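Local atomic coordinates of Phikz039 (Pseudomonas phage phikz, PDB entry 3ZBQ), a protein that belongs to the tubulin-like family as the phage protein PhuZ and carries guanosine-5'-diphosphate in its nucleotide pocket. Residues S241-I255 with G264-F278. Sequence-based numbering, arbitrary orientation.
Sequences SIASLYTDPDRDVSI and GYADPEKYDFDQMHF
Asp252 OD2 accepts a hydrogen bond from Tyr265 OH, 2.6 Å away, through the lone pair anti to the carboxylate's other oxygen, and takes a second hydrogen bond from Thr263; the partner oxygen, OD1, forms a salt bridge with Arg261. This grip ties the loop after strand 239-246 to the edge of the mixed sheet in the tubulin-like C-terminal domain. Strand 241-246 is central here, antiparallel to 275-278 on one flank and parallel to 264-265 on the other. Leu245 CD2 lies 3.7 Å from Gly264 CA, close packing that a residue without a side chain permits. Leu245 also packs CD1 beside Met276 CE, on the side of the sheet that meets helix 175-192.

On the other side His277 is fixed in its ring plane by two bonds, ND1 to Ser244 OG at 2.7 Å and NE2 from Gln275 NE2 at 2.8 Å. Its edge faces the Tyr246 ring in an offset edge-to-face pair, planes 75° apart, while Ile255 CD1 makes a CH-pi contact over one face of His277, offset toward the rim. Pro249, its ring constrained, sets CB over the centre of the Tyr265 ring in a CH-pi contact.

Beyond the strand, Thr247 uses both branches. With OG1 between the backbone N and the carbonyl carbon (chi1 43°), the hydroxyl donates to Phe273 O at 2.7 Å, and the methyl CG2 sits 4.3 Å from the Phe273 ring centroid, over the face opposite Met276 CE.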
# COMPACT_ATOMS: atom_id res chain seq x y z
N SER A 241 0.78 -7.84 17.14
CA SER A 241 1.38 -9.06 16.61
C SER A 241 2.79 -8.78 16.12
O SER A 241 3.02 -7.85 15.34
CB SER A 241 0.52 -9.62 15.48
OG SER A 241 0.94 -10.92 15.09
N ILE A 242 3.76 -9.58 16.57
CA ILE A 242 5.14 -9.34 16.20
C ILE A 242 5.80 -10.60 15.65
O ILE A 242 5.66 -11.69 16.22
CB ILE A 242 5.98 -8.75 17.36
CG1 ILE A 242 7.41 -8.49 16.90
CG2 ILE A 242 5.98 -9.69 18.57
CD1 ILE A 242 8.24 -7.69 17.90
N ALA A 243 6.50 -10.44 14.53
CA ALA A 243 7.37 -11.49 14.00
C ALA A 243 8.81 -11.03 14.09
O ALA A 243 9.16 -9.98 13.58
CB ALA A 243 7.01 -11.81 12.57
N SER A 244 9.66 -11.84 14.71
CA SER A 244 11.06 -11.45 14.90
C SER A 244 12.01 -12.47 14.27
O SER A 244 11.80 -13.67 14.37
CB SER A 244 11.38 -11.29 16.39
OG SER A 244 10.57 -10.30 16.99
N LEU A 245 13.06 -11.96 13.63
CA LEU A 245 14.16 -12.80 13.14
C LEU A 245 15.44 -12.49 13.89
O LEU A 245 15.79 -11.33 14.05
CB LEU A 245 14.39 -12.57 11.65
CG LEU A 245 13.29 -13.06 10.72
CD1 LEU A 245 13.60 -12.70 9.26
CD2 LEU A 245 13.16 -14.56 10.86
N TYR A 246 16.14 -13.53 14.33
CA TYR A 246 17.45 -13.38 14.96
C TYR A 246 18.47 -14.25 14.22
O TYR A 246 18.14 -15.35 13.78
CB TYR A 246 17.39 -13.82 16.43
CG TYR A 246 16.33 -13.12 17.24
CD1 TYR A 246 15.02 -13.60 17.27
CD2 TYR A 246 16.63 -11.97 17.96
CE1 TYR A 246 14.05 -12.96 18.01
CE2 TYR A 246 15.67 -11.33 18.71
CZ TYR A 246 14.37 -11.82 18.72
OH TYR A 246 13.41 -11.17 19.46
N THR A 247 19.70 -13.75 14.07
CA THR A 247 20.76 -14.60 13.55
C THR A 247 21.40 -15.37 14.70
O THR A 247 22.04 -16.40 14.49
CB THR A 247 21.84 -13.82 12.80
OG1 THR A 247 22.16 -12.62 13.53
CG2 THR A 247 21.35 -13.46 11.39
N ASP A 248 21.21 -14.86 15.92
CA ASP A 248 21.65 -15.57 17.12
C ASP A 248 20.44 -15.94 17.98
O ASP A 248 19.80 -15.07 18.58
CB ASP A 248 22.61 -14.70 17.93
CG ASP A 248 23.18 -15.42 19.15
OD1 ASP A 248 22.77 -16.56 19.46
OD2 ASP A 248 24.06 -14.82 19.80
N PRO A 249 20.12 -17.25 18.03
CA PRO A 249 18.95 -17.77 18.74
C PRO A 249 18.96 -17.39 20.21
O PRO A 249 17.88 -17.24 20.81
CB PRO A 249 19.10 -19.29 18.59
CG PRO A 249 19.86 -19.45 17.31
CD PRO A 249 20.84 -18.31 17.31
N ASP A 250 20.15 -17.21 20.78
CA ASP A 250 20.29 -16.85 22.18
C ASP A 250 19.74 -15.46 22.47
O ASP A 250 19.50 -15.12 23.63
CB ASP A 250 21.76 -16.93 22.63
CG ASP A 250 22.22 -18.36 22.89
OD1 ASP A 250 21.40 -19.31 22.79
OD2 ASP A 250 23.43 -18.54 23.19
N ARG A 251 19.55 -14.67 21.42
CA ARG A 251 19.03 -13.30 21.54
C ARG A 251 17.50 -13.24 21.44
O ARG A 251 16.90 -12.16 21.50
CB ARG A 251 19.63 -12.40 20.46
CG ARG A 251 21.13 -12.58 20.27
CD ARG A 251 21.90 -11.36 20.74
NE ARG A 251 21.39 -10.13 20.14
CZ ARG A 251 21.88 -8.92 20.38
NH1 ARG A 251 22.90 -8.77 21.22
NH2 ARG A 251 21.35 -7.85 19.80
N ASP A 252 16.86 -14.39 21.28
CA ASP A 252 15.41 -14.43 21.20
C ASP A 252 14.84 -14.09 22.58
O ASP A 252 14.78 -14.94 23.47
CB ASP A 252 14.97 -15.82 20.72
CG ASP A 252 13.47 -15.95 20.60
OD1 ASP A 252 12.74 -15.03 21.02
OD2 ASP A 252 13.02 -17.00 20.07
N VAL A 253 14.43 -12.84 22.73
CA VAL A 253 13.83 -12.35 23.98
C VAL A 253 12.65 -11.45 23.64
O VAL A 253 12.79 -10.51 22.87
CB VAL A 253 14.83 -11.53 24.81
CG1 VAL A 253 14.17 -11.01 26.09
CG2 VAL A 253 16.06 -12.36 25.13
N SER A 254 11.48 -11.75 24.23
CA SER A 254 10.29 -10.93 23.99
C SER A 254 10.55 -9.48 24.37
O SER A 254 11.15 -9.19 25.41
CB SER A 254 9.09 -11.48 24.77
OG SER A 254 7.90 -10.80 24.40
N ILE A 255 10.09 -8.56 23.53
CA ILE A 255 10.40 -7.15 23.73
C ILE A 255 9.45 -6.48 24.72
O ILE A 255 9.88 -5.93 25.73
CB ILE A 255 10.43 -6.41 22.38
CG1 ILE A 255 11.59 -6.98 21.55
CG2 ILE A 255 10.56 -4.91 22.59
CD1 ILE A 255 11.80 -6.30 20.22
N GLY A 264 11.82 -16.46 14.16
CA GLY A 264 12.56 -17.34 13.27
C GLY A 264 14.05 -17.15 13.46
O GLY A 264 14.48 -16.07 13.86
N TYR A 265 14.83 -18.19 13.18
CA TYR A 265 16.28 -18.10 13.33
C TYR A 265 16.95 -18.10 11.97
O TYR A 265 16.96 -19.12 11.27
CB TYR A 265 16.80 -19.24 14.22
CG TYR A 265 16.15 -19.21 15.58
CD1 TYR A 265 16.03 -18.02 16.29
CD2 TYR A 265 15.61 -20.36 16.15
CE1 TYR A 265 15.43 -17.97 17.53
CE2 TYR A 265 15.00 -20.33 17.39
CZ TYR A 265 14.91 -19.13 18.07
OH TYR A 265 14.31 -19.07 19.31
N ALA A 266 17.47 -16.94 11.58
CA ALA A 266 18.08 -16.75 10.27
C ALA A 266 19.53 -17.23 10.29
O ALA A 266 20.23 -17.06 11.28
CB ALA A 266 18.02 -15.28 9.86
N ASP A 267 19.95 -17.81 9.17
CA ASP A 267 21.31 -18.33 9.02
C ASP A 267 22.36 -17.23 9.24
O ASP A 267 22.50 -16.33 8.42
CB ASP A 267 21.45 -18.92 7.62
CG ASP A 267 22.83 -19.51 7.35
OD1 ASP A 267 23.60 -19.70 8.30
OD2 ASP A 267 23.13 -19.78 6.17
N PRO A 268 23.11 -17.31 10.36
CA PRO A 268 24.06 -16.23 10.67
C PRO A 268 25.25 -16.22 9.71
O PRO A 268 25.98 -15.23 9.63
CB PRO A 268 24.54 -16.60 12.09
CG PRO A 268 24.40 -18.08 12.15
CD PRO A 268 23.16 -18.40 11.35
N GLU A 269 25.42 -17.32 8.99
CA GLU A 269 26.47 -17.43 7.99
C GLU A 269 26.08 -16.64 6.75
O GLU A 269 26.92 -16.06 6.07
CB GLU A 269 26.65 -18.89 7.64
CG GLU A 269 27.88 -19.25 6.85
CD GLU A 269 28.04 -20.76 6.73
OE1 GLU A 269 28.65 -21.37 7.63
OE2 GLU A 269 27.53 -21.33 5.74
N LYS A 270 24.79 -16.64 6.44
CA LYS A 270 24.29 -15.90 5.28
C LYS A 270 23.97 -14.45 5.61
O LYS A 270 24.22 -13.56 4.79
CB LYS A 270 23.05 -16.59 4.69
CG LYS A 270 22.45 -15.88 3.47
CD LYS A 270 21.26 -16.68 2.91
CE LYS A 270 20.62 -15.96 1.72
NZ LYS A 270 19.45 -16.70 1.17
N TYR A 271 23.42 -14.21 6.79
CA TYR A 271 22.84 -12.90 7.09
C TYR A 271 23.67 -12.02 8.03
O TYR A 271 24.09 -12.46 9.10
CB TYR A 271 21.41 -13.05 7.62
CG TYR A 271 20.43 -13.55 6.58
CD1 TYR A 271 19.98 -12.71 5.56
CD2 TYR A 271 19.96 -14.85 6.61
CE1 TYR A 271 19.09 -13.16 4.61
CE2 TYR A 271 19.06 -15.31 5.67
CZ TYR A 271 18.63 -14.46 4.67
OH TYR A 271 17.74 -14.91 3.73
N ASP A 272 23.90 -10.78 7.61
CA ASP A 272 24.70 -9.83 8.38
C ASP A 272 23.79 -8.84 9.12
O ASP A 272 24.03 -7.63 9.12
CB ASP A 272 25.66 -9.07 7.44
CG ASP A 272 26.54 -8.06 8.17
OD1 ASP A 272 27.14 -8.42 9.21
OD2 ASP A 272 26.62 -6.91 7.70
N PHE A 273 22.72 -9.35 9.71
CA PHE A 273 21.91 -8.53 10.61
C PHE A 273 21.82 -9.22 11.95
O PHE A 273 21.93 -10.44 12.03
CB PHE A 273 20.52 -8.20 10.03
CG PHE A 273 19.60 -9.40 9.88
CD1 PHE A 273 18.80 -9.82 10.94
CD2 PHE A 273 19.50 -10.06 8.66
CE1 PHE A 273 17.95 -10.91 10.79
CE2 PHE A 273 18.66 -11.14 8.51
CZ PHE A 273 17.88 -11.57 9.57
N ASP A 274 21.66 -8.43 13.00
CA ASP A 274 21.49 -8.98 14.33
C ASP A 274 20.04 -9.45 14.47
O ASP A 274 19.77 -10.63 14.71
CB ASP A 274 21.84 -7.91 15.36
CG ASP A 274 21.47 -8.32 16.77
OD1 ASP A 274 21.57 -9.53 17.09
OD2 ASP A 274 21.10 -7.43 17.56
N GLN A 275 19.11 -8.52 14.29
CA GLN A 275 17.70 -8.87 14.39
C GLN A 275 16.80 -7.94 13.57
O GLN A 275 17.17 -6.80 13.28
CB GLN A 275 17.26 -8.90 15.86
CG GLN A 275 17.56 -7.61 16.61
CD GLN A 275 17.46 -7.79 18.10
OE1 GLN A 275 18.35 -8.39 18.72
NE2 GLN A 275 16.38 -7.29 18.69
N MET A 276 15.64 -8.45 13.16
CA MET A 276 14.63 -7.64 12.48
C MET A 276 13.28 -7.95 13.10
O MET A 276 13.00 -9.10 13.42
CB MET A 276 14.57 -7.95 10.98
CG MET A 276 15.71 -7.39 10.15
SD MET A 276 15.30 -7.46 8.39
CE MET A 276 15.07 -9.22 8.15
N HIS A 277 12.45 -6.93 13.24
CA HIS A 277 11.13 -7.11 13.83
C HIS A 277 10.06 -6.53 12.94
O HIS A 277 10.21 -5.45 12.37
CB HIS A 277 11.06 -6.44 15.21
CG HIS A 277 12.15 -6.88 16.13
ND1 HIS A 277 12.11 -8.09 16.80
CD2 HIS A 277 13.33 -6.30 16.46
CE1 HIS A 277 13.21 -8.22 17.52
NE2 HIS A 277 13.96 -7.14 17.34
N PHE A 278 8.96 -7.26 12.82
CA PHE A 278 7.88 -6.84 11.96
C PHE A 278 6.69 -6.69 12.87
O PHE A 278 6.06 -7.67 13.25
CB PHE A 278 7.68 -7.89 10.87
CG PHE A 278 8.89 -8.07 10.00
CD1 PHE A 278 9.95 -8.88 10.41
CD2 PHE A 278 9.00 -7.41 8.77
CE1 PHE A 278 11.09 -9.04 9.61
CE2 PHE A 278 10.14 -7.56 7.97
CZ PHE A 278 11.18 -8.37 8.40
O HOH W 1 20.31 -18.40 13.67
O HOH W 2 20.75 -12.04 16.76
O HOH W 3 17.53 -9.19 21.79